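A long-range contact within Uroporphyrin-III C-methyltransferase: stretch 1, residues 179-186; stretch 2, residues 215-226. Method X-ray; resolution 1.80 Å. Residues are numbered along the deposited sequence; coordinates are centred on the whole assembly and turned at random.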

ATOM      1  N   GLU A 179      -5.702  -9.469 -25.763  1.00 39.26           N
ATOM      2  CA  GLU A 179      -5.613  -8.059 -26.136  1.00 39.39           C
ATOM      3  C   GLU A 179      -5.539  -7.099 -24.948  1.00 38.60           C
ATOM      4  O   GLU A 179      -5.357  -5.894 -25.131  1.00 38.23           O
ATOM      5  CB  GLU A 179      -6.804  -7.643 -27.012  1.00 41.77           C
ATOM      6  CG  GLU A 179      -7.709  -8.767 -27.491  1.00 45.74           C
ATOM      7  CD  GLU A 179      -8.906  -8.996 -26.583  1.00 46.31           C
ATOM      8  OE1 GLU A 179      -9.581  -8.009 -26.207  1.00 47.46           O
ATOM      9  OE2 GLU A 179      -9.180 -10.169 -26.261  1.00 48.39           O
ATOM     10  N   THR A 180      -5.675  -7.627 -23.738  1.00 36.48           N
ATOM     11  CA  THR A 180      -5.652  -6.791 -22.541  1.00 34.30           C
ATOM     12  C   THR A 180      -4.352  -6.022 -22.337  1.00 33.27           C
ATOM     13  O   THR A 180      -3.262  -6.592 -22.404  1.00 33.61           O
ATOM     14  CB  THR A 180      -5.920  -7.633 -21.276  1.00 34.37           C
ATOM     15  OG1 THR A 180      -7.157  -8.334 -21.426  1.00 33.74           O
ATOM     16  CG2 THR A 180      -6.007  -6.736 -20.044  1.00 33.06           C
ATOM     17  N   PRO A 181      -4.453  -4.705 -22.094  1.00 32.83           N
ATOM     18  CA  PRO A 181      -3.273  -3.865 -21.874  1.00 32.58           C
ATOM     19  C   PRO A 181      -2.451  -4.411 -20.709  1.00 33.04           C
ATOM     20  O   PRO A 181      -3.005  -4.822 -19.690  1.00 31.31           O
ATOM     21  CB  PRO A 181      -3.880  -2.501 -21.562  1.00 31.96           C
ATOM     22  CG  PRO A 181      -5.114  -2.498 -22.396  1.00 32.38           C
ATOM     23  CD  PRO A 181      -5.673  -3.881 -22.164  1.00 31.80           C
ATOM     24  N   LEU A 182      -1.132  -4.418 -20.874  1.00 33.23           N
ATOM     25  CA  LEU A 182      -0.227  -4.917 -19.849  1.00 33.51           C
ATOM     26  C   LEU A 182       1.000  -4.021 -19.723  1.00 33.81           C
ATOM     27  O   LEU A 182       1.537  -3.535 -20.723  1.00 33.83           O
ATOM     28  CB  LEU A 182       0.207  -6.346 -20.181  1.00 35.59           C
ATOM     29  CG  LEU A 182       1.074  -7.076 -19.147  1.00 37.92           C
ATOM     30  CD1 LEU A 182       0.843  -8.567 -19.251  1.00 39.35           C
ATOM     31  CD2 LEU A 182       2.538  -6.736 -19.353  1.00 38.92           C
ATOM     32  N   ALA A 183       1.436  -3.804 -18.486  1.00 31.74           N
ATOM     33  CA  ALA A 183       2.599  -2.973 -18.223  1.00 30.83           C
ATOM     34  C   ALA A 183       3.651  -3.735 -17.432  1.00 31.50           C
ATOM     35  O   ALA A 183       3.332  -4.541 -16.558  1.00 30.71           O
ATOM     36  CB  ALA A 183       2.184  -1.724 -17.467  1.00 30.36           C
ATOM     37  N   LEU A 184       4.913  -3.488 -17.762  1.00 31.79           N
ATOM     38  CA  LEU A 184       6.031  -4.117 -17.071  1.00 32.95           C
ATOM     39  C   LEU A 184       6.870  -2.970 -16.521  1.00 33.33           C
ATOM     40  O   LEU A 184       7.385  -2.154 -17.278  1.00 35.51           O
ATOM     41  CB  LEU A 184       6.853  -4.972 -18.041  1.00 33.74           C
ATOM     42  CG  LEU A 184       6.145  -6.189 -18.643  1.00 34.11           C
ATOM     43  CD1 LEU A 184       7.078  -6.895 -19.623  1.00 35.89           C
ATOM     44  CD2 LEU A 184       5.721  -7.146 -17.538  1.00 34.24           C
ATOM     45  N   LEU A 185       6.990  -2.894 -15.201  1.00 32.97           N
ATOM     46  CA  LEU A 185       7.739  -1.812 -14.584  1.00 32.33           C
ATOM     47  C   LEU A 185       8.866  -2.340 -13.716  1.00 32.89           C
ATOM     48  O   LEU A 185       8.631  -2.994 -12.697  1.00 33.51           O
ATOM     49  CB  LEU A 185       6.803  -0.939 -13.743  1.00 33.15           C
ATOM     50  CG  LEU A 185       5.515  -0.475 -14.428  1.00 33.90           C
ATOM     51  CD1 LEU A 185       4.485  -1.597 -14.403  1.00 34.29           C
ATOM     52  CD2 LEU A 185       4.970   0.749 -13.711  1.00 34.02           C
ATOM     53  N   ALA A 186      10.097  -2.052 -14.121  1.00 31.12           N
ATOM     54  CA  ALA A 186      11.252  -2.516 -13.373  1.00 29.37           C
ATOM     55  C   ALA A 186      12.022  -1.377 -12.728  1.00 27.01           C
ATOM     56  O   ALA A 186      12.090  -0.274 -13.265  1.00 25.63           O
ATOM     57  CB  ALA A 186      12.173  -3.317 -14.288  1.00 32.04           C
ATOM     58  N   LEU A 215       7.720  -5.307 -11.791  1.00 36.51           N
ATOM     59  CA  LEU A 215       6.302  -5.437 -11.486  1.00 33.34           C
ATOM     60  C   LEU A 215       5.544  -5.610 -12.787  1.00 31.35           C
ATOM     61  O   LEU A 215       5.978  -5.138 -13.836  1.00 31.53           O
ATOM     62  CB  LEU A 215       5.762  -4.169 -10.820  1.00 34.49           C
ATOM     63  CG  LEU A 215       6.270  -3.662  -9.477  1.00 37.33           C
ATOM     64  CD1 LEU A 215       5.586  -2.336  -9.154  1.00 35.81           C
ATOM     65  CD2 LEU A 215       5.986  -4.690  -8.397  1.00 38.10           C
ATOM     66  N   LEU A 216       4.397  -6.265 -12.701  1.00 28.18           N
ATOM     67  CA  LEU A 216       3.538  -6.477 -13.855  1.00 26.61           C
ATOM     68  C   LEU A 216       2.139  -6.025 -13.456  1.00 25.81           C
ATOM     69  O   LEU A 216       1.674  -6.341 -12.361  1.00 24.66           O
ATOM     70  CB  LEU A 216       3.511  -7.959 -14.238  1.00 28.01           C
ATOM     71  CG  LEU A 216       2.624  -8.395 -15.411  1.00 29.86           C
ATOM     72  CD1 LEU A 216       3.090  -9.765 -15.914  1.00 30.44           C
ATOM     73  CD2 LEU A 216       1.160  -8.452 -14.984  1.00 30.80           C
ATOM     74  N   VAL A 217       1.491  -5.261 -14.329  1.00 23.19           N
ATOM     75  CA  VAL A 217       0.130  -4.799 -14.081  1.00 24.39           C
ATOM     76  C   VAL A 217      -0.673  -5.068 -15.353  1.00 24.87           C
ATOM     77  O   VAL A 217      -0.290  -4.625 -16.440  1.00 26.54           O
ATOM     78  CB  VAL A 217       0.075  -3.287 -13.767  1.00 23.64           C
ATOM     79  CG1 VAL A 217      -1.345  -2.898 -13.362  1.00 23.23           C
ATOM     80  CG2 VAL A 217       1.067  -2.941 -12.668  1.00 22.55           C
ATOM     81  N   VAL A 218      -1.777  -5.798 -15.218  1.00 23.82           N
ATOM     82  CA  VAL A 218      -2.612  -6.125 -16.365  1.00 24.05           C
ATOM     83  C   VAL A 218      -4.087  -5.800 -16.116  1.00 25.42           C
ATOM     84  O   VAL A 218      -4.585  -5.921 -14.994  1.00 23.70           O
ATOM     85  CB  VAL A 218      -2.426  -7.620 -16.759  1.00 25.63           C
ATOM     86  CG1 VAL A 218      -2.718  -8.524 -15.571  1.00 24.68           C
ATOM     87  CG2 VAL A 218      -3.315  -7.974 -17.954  1.00 23.85           C
ATOM     88  N   GLY A 219      -4.776  -5.364 -17.168  1.00 25.41           N
ATOM     89  CA  GLY A 219      -6.179  -5.022 -17.043  1.00 25.88           C
ATOM     90  C   GLY A 219      -6.525  -3.789 -17.856  1.00 26.56           C
ATOM     91  O   GLY A 219      -5.640  -3.046 -18.277  1.00 25.84           O
ATOM     92  N   LYS A 220      -7.819  -3.571 -18.071  1.00 27.26           N
ATOM     93  CA  LYS A 220      -8.298  -2.426 -18.836  1.00 27.37           C
ATOM     94  C   LYS A 220      -7.767  -1.076 -18.354  1.00 27.17           C
ATOM     95  O   LYS A 220      -7.608  -0.149 -19.152  1.00 25.40           O
ATOM     96  CB  LYS A 220      -9.831  -2.393 -18.827  1.00 30.85           C
ATOM     97  CG  LYS A 220     -10.489  -3.562 -19.551  1.00 33.06           C
ATOM     98  CD  LYS A 220     -12.004  -3.471 -19.496  1.00 36.68           C
ATOM     99  CE  LYS A 220     -12.647  -4.597 -20.291  1.00 38.83           C
ATOM    100  NZ  LYS A 220     -14.132  -4.504 -20.269  1.00 42.94           N
ATOM    101  N   VAL A 221      -7.481  -0.953 -17.060  1.00 24.00           N
ATOM    102  CA  VAL A 221      -6.996   0.318 -16.537  1.00 23.64           C
ATOM    103  C   VAL A 221      -5.611   0.680 -17.082  1.00 23.12           C
ATOM    104  O   VAL A 221      -5.254   1.851 -17.154  1.00 23.76           O
ATOM    105  CB  VAL A 221      -6.927   0.315 -14.986  1.00 22.42           C
ATOM    106  CG1 VAL A 221      -5.786  -0.575 -14.510  1.00 21.28           C
ATOM    107  CG2 VAL A 221      -6.764   1.749 -14.473  1.00 19.43           C
ATOM    108  N   VAL A 222      -4.835  -0.330 -17.455  1.00 23.80           N
ATOM    109  CA  VAL A 222      -3.490  -0.107 -17.982  1.00 24.49           C
ATOM    110  C   VAL A 222      -3.546   0.644 -19.319  1.00 26.99           C
ATOM    111  O   VAL A 222      -2.538   1.188 -19.787  1.00 26.98           O
ATOM    112  CB  VAL A 222      -2.743  -1.458 -18.150  1.00 24.66           C
ATOM    113  CG1 VAL A 222      -1.377  -1.241 -18.768  1.00 22.39           C
ATOM    114  CG2 VAL A 222      -2.578  -2.131 -16.786  1.00 23.88           C
ATOM    115  N   GLY A 223      -4.733   0.697 -19.917  1.00 27.60           N
ATOM    116  CA  GLY A 223      -4.883   1.392 -21.184  1.00 28.94           C
ATOM    117  C   GLY A 223      -4.651   2.885 -21.058  1.00 29.67           C
ATOM    118  O   GLY A 223      -4.445   3.577 -22.051  1.00 30.49           O
ATOM    119  N   LEU A 224      -4.674   3.389 -19.829  1.00 28.81           N
ATOM    120  CA  LEU A 224      -4.464   4.813 -19.581  1.00 28.22           C
ATOM    121  C   LEU A 224      -3.000   5.158 -19.318  1.00 27.73           C
ATOM    122  O   LEU A 224      -2.630   6.331 -19.280  1.00 29.61           O
ATOM    123  CB  LEU A 224      -5.257   5.254 -18.354  1.00 27.76           C
ATOM    124  CG  LEU A 224      -6.781   5.180 -18.327  1.00 29.64           C
ATOM    125  CD1 LEU A 224      -7.254   5.491 -16.915  1.00 28.96           C
ATOM    126  CD2 LEU A 224      -7.368   6.161 -19.326  1.00 28.27           C
ATOM    127  N   TYR A 225      -2.177   4.136 -19.130  1.00 27.26           N
ATOM    128  CA  TYR A 225      -0.779   4.345 -18.784  1.00 27.34           C
ATOM    129  C   TYR A 225       0.076   5.137 -19.763  1.00 28.65           C
ATOM    130  O   TYR A 225       0.993   5.843 -19.345  1.00 28.40           O
ATOM    131  CB  TYR A 225      -0.136   2.996 -18.462  1.00 26.53           C
ATOM    132  CG  TYR A 225      -0.602   2.413 -17.130  1.00 25.74           C
ATOM    133  CD1 TYR A 225      -1.715   2.938 -16.462  1.00 26.12           C
ATOM    134  CD2 TYR A 225       0.069   1.343 -16.540  1.00 27.17           C
ATOM    135  CE1 TYR A 225      -2.143   2.410 -15.239  1.00 25.48           C
ATOM    136  CE2 TYR A 225      -0.351   0.805 -15.316  1.00 25.47           C
ATOM    137  CZ  TYR A 225      -1.456   1.343 -14.675  1.00 26.58           C
ATOM    138  OH  TYR A 225      -1.876   0.811 -13.476  1.00 24.09           O
ATOM    139  N   GLY A 226      -0.222   5.034 -21.055  1.00 29.18           N
ATOM    140  CA  GLY A 226       0.552   5.773 -22.038  1.00 29.70           C
ATOM    141  C   GLY A 226       0.432   7.270 -21.833  1.00 32.37           C
ATOM    142  O   GLY A 226       1.417   8.005 -21.908  1.00 34.44           O
TER

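An antiparallel strand pair illustrates a general rule: the backbone fixes the register, and side-chain size then decides how each face is filled. In Uroporphyrin-III C-methyltransferase, strand 181-186 lies beside residues 215-218 with their directions 166° apart. Two hydrogen-bonded pairs set the register. Ala-183 N donates to Val-217 O (2.8 Å) while Val-217 N returns the bond to Ala-183 O (3.0 Å); Leu-185 N to Leu-215 O (2.8 Å) and Leu-215 N to Leu-185 O (2.6 Å) repeat the pattern. At the non-hydrogen-bonded pairs, Leu-184 with Leu-216 and Leu-182 with Val-218, the chains draw closer (CA to CA 4.7 and 4.4 Å, against 5.2 Å for Ala-183 with Val-217 and 5.0 Å for Leu-185 with Leu-215), and alpha hydrogens turn inward: Leu-216 CA lies 3.3 Å from Ala-183 O, and Leu-182 CA 3.4 Å from Val-217 O. The ladder is extended by Gly-219 N, which donates to Pro-181 O (3.1 Å).

On one face, Leu-182, Leu-184, Leu-216 and Val-218 form an aliphatic layer. Leu-216 receives a neighbour from each of two residues of the facing strand, with Leu-182 CD1 4.2 Å from Leu-216 CD1 and Leu-184 CD2 4.0 Å from Leu-216 CG.

The other face shows how a small residue makes room. Ala-183 carries only a methyl group, and the segment following the strand folds back over it: Ala-183 CB meets Val-222 CG1 at 3.8 Å and the edge of the Tyr-225 ring, at CD2, also at 3.8 Å. Farther along this face, Leu-185 CD1 reaches Val-217 CG2 diagonally (4.1 Å).

The turn itself is compact. Gly-219 adopts phi/psi of 141/165, where a CB would jam against the preceding carbonyl oxygen. A 3-10 segment follows, its first bond running from Val-222 N to Gly-219 O (2.9 Å). This brings Val-222 CB to 3.7 Å from Pro-181 CB, which also sits 3.7 Å from Gly-223 N, so the proline ring packs against the turn.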